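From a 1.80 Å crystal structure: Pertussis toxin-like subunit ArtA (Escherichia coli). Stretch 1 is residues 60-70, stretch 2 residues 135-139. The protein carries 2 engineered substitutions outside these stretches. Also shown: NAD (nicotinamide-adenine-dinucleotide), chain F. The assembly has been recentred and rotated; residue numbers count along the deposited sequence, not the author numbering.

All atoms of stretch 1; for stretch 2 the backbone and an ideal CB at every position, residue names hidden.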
# COMPACT_ATOMS: atom_id res chain seq x y z
N THR A 60 0.37 4.95 8.44
CA THR A 60 0.13 5.88 7.32
C THR A 60 0.67 7.29 7.59
O THR A 60 1.20 7.93 6.68
CB THR A 60 -1.36 6.02 6.97
OG1 THR A 60 -2.08 6.62 8.06
CG2 THR A 60 -1.94 4.66 6.65
N TYR A 61 0.51 7.79 8.82
CA TYR A 61 1.06 9.10 9.15
C TYR A 61 2.58 9.16 8.99
O TYR A 61 3.15 10.18 8.57
CB TYR A 61 0.69 9.51 10.57
CG TYR A 61 -0.78 9.80 10.73
CD1 TYR A 61 -1.32 10.98 10.22
CD2 TYR A 61 -1.63 8.90 11.36
CE1 TYR A 61 -2.67 11.26 10.35
CE2 TYR A 61 -2.98 9.18 11.50
CZ TYR A 61 -3.49 10.36 10.99
OH TYR A 61 -4.83 10.63 11.12
N ASN A 62 3.24 8.07 9.35
CA ASN A 62 4.70 8.00 9.26
C ASN A 62 5.19 7.90 7.83
O ASN A 62 6.20 8.49 7.47
CB ASN A 62 5.22 6.83 10.08
CG ASN A 62 5.04 7.04 11.57
OD1 ASN A 62 4.96 8.18 12.06
ND2 ASN A 62 4.99 5.94 12.32
N ILE A 63 4.48 7.11 7.03
CA ILE A 63 4.76 7.06 5.59
C ILE A 63 4.58 8.44 4.95
O ILE A 63 5.42 8.89 4.15
CB ILE A 63 3.83 6.03 4.90
CG1 ILE A 63 4.20 4.61 5.33
CG2 ILE A 63 3.90 6.15 3.38
CD1 ILE A 63 3.14 3.56 4.96
N ALA A 64 3.49 9.13 5.29
CA ALA A 64 3.25 10.46 4.76
C ALA A 64 4.36 11.44 5.18
O ALA A 64 4.79 12.27 4.39
CB ALA A 64 1.91 10.97 5.21
N ARG A 65 4.79 11.34 6.44
CA ARG A 65 5.87 12.21 6.93
C ARG A 65 7.14 12.03 6.11
O ARG A 65 7.82 13.00 5.75
CB ARG A 65 6.16 11.92 8.39
CG ARG A 65 7.37 12.67 8.94
CD ARG A 65 7.50 12.43 10.44
NE ARG A 65 6.38 13.02 11.16
CZ ARG A 65 5.37 12.34 11.68
NH1 ARG A 65 5.31 11.03 11.56
NH2 ARG A 65 4.40 12.99 12.32
N GLN A 66 7.45 10.77 5.82
CA GLN A 66 8.63 10.41 5.04
C GLN A 66 8.59 11.10 3.68
O GLN A 66 9.58 11.69 3.24
CB GLN A 66 8.71 8.89 4.89
CG GLN A 66 9.89 8.37 4.09
CD GLN A 66 9.72 6.92 3.67
OE1 GLN A 66 8.80 6.23 4.13
NE2 GLN A 66 10.58 6.46 2.77
N TYR A 67 7.43 11.05 3.03
CA TYR A 67 7.27 11.65 1.72
C TYR A 67 7.27 13.17 1.78
O TYR A 67 7.95 13.83 1.00
CB TYR A 67 5.99 11.15 1.06
CG TYR A 67 6.02 9.66 0.77
CD1 TYR A 67 7.21 8.94 0.82
CD2 TYR A 67 4.86 8.97 0.49
CE1 TYR A 67 7.24 7.59 0.57
CE2 TYR A 67 4.88 7.61 0.24
CZ TYR A 67 6.08 6.92 0.28
OH TYR A 67 6.12 5.57 0.03
N TYR A 68 6.52 13.73 2.74
CA TYR A 68 6.42 15.18 2.92
C TYR A 68 7.77 15.85 3.18
O TYR A 68 8.01 16.98 2.75
CB TYR A 68 5.49 15.48 4.10
CG TYR A 68 4.03 15.65 3.75
CD1 TYR A 68 3.05 15.02 4.51
CD2 TYR A 68 3.63 16.46 2.70
CE1 TYR A 68 1.71 15.17 4.22
CE2 TYR A 68 2.29 16.62 2.40
CZ TYR A 68 1.34 15.97 3.16
OH TYR A 68 0.00 16.13 2.87
N SER A 69 8.64 15.16 3.89
CA SER A 69 9.88 15.77 4.32
C SER A 69 11.03 15.49 3.34
O SER A 69 12.16 15.88 3.59
CB SER A 69 10.25 15.30 5.73
OG SER A 69 10.59 13.93 5.74
N SER A 70 10.73 14.80 2.25
CA SER A 70 11.77 14.49 1.27
C SER A 70 11.97 15.69 0.33
O SER A 70 11.02 16.39 0.00
CB SER A 70 11.43 13.23 0.48
OG SER A 70 10.34 13.43 -0.38
N UNK A 135 -7.49 14.18 2.77
CA UNK A 135 -6.30 14.97 2.44
C UNK A 135 -5.47 15.13 3.70
O UNK A 135 -6.01 15.47 4.74
CB UNK A 135 -6.67 16.33 1.86
N UNK A 136 -4.16 14.92 3.60
CA UNK A 136 -3.29 15.06 4.77
C UNK A 136 -2.64 16.44 4.80
O UNK A 136 -2.24 16.96 3.76
CB UNK A 136 -2.21 13.97 4.77
N UNK A 137 -2.60 17.06 5.97
CA UNK A 137 -1.91 18.34 6.10
C UNK A 137 -0.53 18.12 6.72
O UNK A 137 -0.35 17.20 7.52
CB UNK A 137 -2.73 19.32 6.94
N UNK A 138 0.43 18.98 6.39
CA UNK A 138 1.79 18.86 6.89
C UNK A 138 2.30 20.19 7.45
O UNK A 138 2.25 21.21 6.77
CB UNK A 138 2.72 18.37 5.78
N UNK A 139 2.75 20.15 8.70
CA UNK A 139 3.43 21.30 9.31
C UNK A 139 4.91 20.97 9.38
O UNK A 139 5.36 20.23 10.25
CB UNK A 139 2.87 21.62 10.70
PA NAD F . 4.51 3.96 -5.46
O1A NAD F . 3.40 2.98 -5.59
O2A NAD F . 5.54 4.04 -6.53
O5B NAD F . 3.82 5.42 -5.23
C5B NAD F . 4.55 6.65 -5.15
C4B NAD F . 3.86 7.66 -6.09
O4B NAD F . 4.03 7.25 -7.48
C3B NAD F . 2.38 7.61 -5.88
O3B NAD F . 2.06 8.40 -4.69
C2B NAD F . 1.93 8.31 -7.13
O2B NAD F . 2.40 9.65 -7.07
C1B NAD F . 2.79 7.58 -8.17
N9A NAD F . 2.31 6.26 -8.70
C8A NAD F . 2.23 5.04 -8.17
N7A NAD F . 1.77 4.21 -9.11
C5A NAD F . 1.58 4.91 -10.23
C6A NAD F . 1.14 4.56 -11.46
N6A NAD F . 0.82 3.28 -11.64
N1A NAD F . 1.02 5.45 -12.45
C2A NAD F . 1.38 6.77 -12.21
N3A NAD F . 1.83 7.11 -10.92
C4A NAD F . 1.92 6.17 -9.97
O3 NAD F . 5.27 3.71 -4.10
PN NAD F . 4.52 3.48 -2.68
O1N NAD F . 3.26 2.70 -2.87
O2N NAD F . 4.52 4.75 -1.93
O5D NAD F . 5.58 2.48 -2.03
C5D NAD F . 6.96 2.81 -1.90
C4D NAD F . 7.56 2.04 -0.71
O4D NAD F . 6.66 2.33 0.41
C3D NAD F . 7.53 0.52 -0.95
O3D NAD F . 8.56 -0.13 -0.21
C2D NAD F . 6.19 0.20 -0.31
O2D NAD F . 6.09 -1.20 0.02
C1D NAD F . 6.21 1.07 0.95
N1N NAD F . 4.81 1.17 1.51
C2N NAD F . 3.93 2.18 1.04
C3N NAD F . 2.62 2.28 1.50
C7N NAD F . 1.75 3.30 1.04
O7N NAD F . 0.61 3.51 1.73
N7N NAD F . 2.12 4.03 -0.01
C4N NAD F . 2.17 1.36 2.45
C5N NAD F . 3.03 0.37 2.92
C6N NAD F . 4.34 0.26 2.46

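Residues 135-139 form part of a longer strand that crosses the helix of residues 60-68 at 57°, with the two axes 9.9 Å apart at their closest. Phi/psi values are extended throughout, so successive CA-to-CB bonds from 135 to 138 alternate between facing away from the helix and facing it.

At position 135 the CA-to-CB bond points away, and no atom of stretch 1 lies within 5.5 Å of the ideal CB. Nothing in stretch 1 restricts the choice, and a polar or charged side chain would serve as well as an apolar one. The deposited residue is Glu135, without contact to the helix.

Position 136 points toward the helix. Its ideal CB lies 3.6 Å from Tyr68 OH and 5.1 Å from Ala64 CB, so a side chain growing from it can meet the small methyl of Ala64, with the ring of Tyr61 further along. The hydroxyl of Tyr68 makes no clear call for a polar partner here, because it already donates a hydrogen bond to the backbone carbonyl of this position, with 2.5 Å between Tyr68 OH and O of residue 136. That bond uses no side-chain atom of position 136, so it does not by itself select the residue. A medium-sized aliphatic residue suits the space: leucine, isoleucine, methionine or perhaps valine. It is Leu136, in the m,t rotamer. Its CD1 packs 3.5 Å from Ala64 CB, while Leu136 CD2 reaches to 4.5 Å from Tyr61 CE1.

Position 137 turns away again, its ideal CB having no atom of stretch 1 within 5.5 Å. Many residues would fit, including the beta-branched ones that strands favour. It is Thr137, which adds almost nothing to the contact.

Position 138 faces the helix. The ideal CB sits 3.6 Å from Tyr68 CD1, over the ring, so a flat or apolar side chain is favoured; an aromatic could lie along Tyr68, and a long aliphatic chain could also cover it. The residue is Tyr138, with chi1 at t. The two ring planes are within 4° of parallel but slid apart, with centroids 4.7 Å apart and little overlap. The offset makes the contact reciprocal: Tyr138 CB lies 3.5 Å from the centroid of the Tyr68 ring, and Tyr68 CB 3.5 Å from that of the Tyr138 ring, each over the face. Tyr138 OH lies 3.4 Å from Ser69 CB, just past the helix end.

Position 139 is out of reach of stretch 1, which leaves its side chain unconstrained. The deposited Asp139 makes its hydrogen bonds elsewhere in the structure.

Stretch 2 (135-139) ELTYD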
# COMPACT_ATOMS: atom_id res chain seq x y z
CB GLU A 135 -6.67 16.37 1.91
CG GLU A 135 -7.84 16.42 0.96
CD GLU A 135 -7.99 17.78 0.28
OE1 GLU A 135 -9.00 17.98 -0.44
OE2 GLU A 135 -7.10 18.64 0.47
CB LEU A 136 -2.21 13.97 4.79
CG LEU A 136 -2.70 12.52 4.83
CD1 LEU A 136 -1.55 11.54 4.79
CD2 LEU A 136 -3.53 12.29 6.08
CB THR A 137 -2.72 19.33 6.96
OG1 THR A 137 -2.75 18.86 8.30
CG2 THR A 137 -4.16 19.44 6.44
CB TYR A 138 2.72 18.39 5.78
CG TYR A 138 4.15 18.15 6.20
CD1 TYR A 138 5.20 18.79 5.55
CD2 TYR A 138 4.46 17.26 7.22
CE1 TYR A 138 6.51 18.57 5.91
CE2 TYR A 138 5.78 17.04 7.59
CZ TYR A 138 6.79 17.69 6.93
OH TYR A 138 8.10 17.47 7.28
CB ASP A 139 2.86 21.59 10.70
CG ASP A 139 3.62 22.69 11.45
OD1 ASP A 139 3.24 23.00 12.60
OD2 ASP A 139 4.57 23.27 10.89
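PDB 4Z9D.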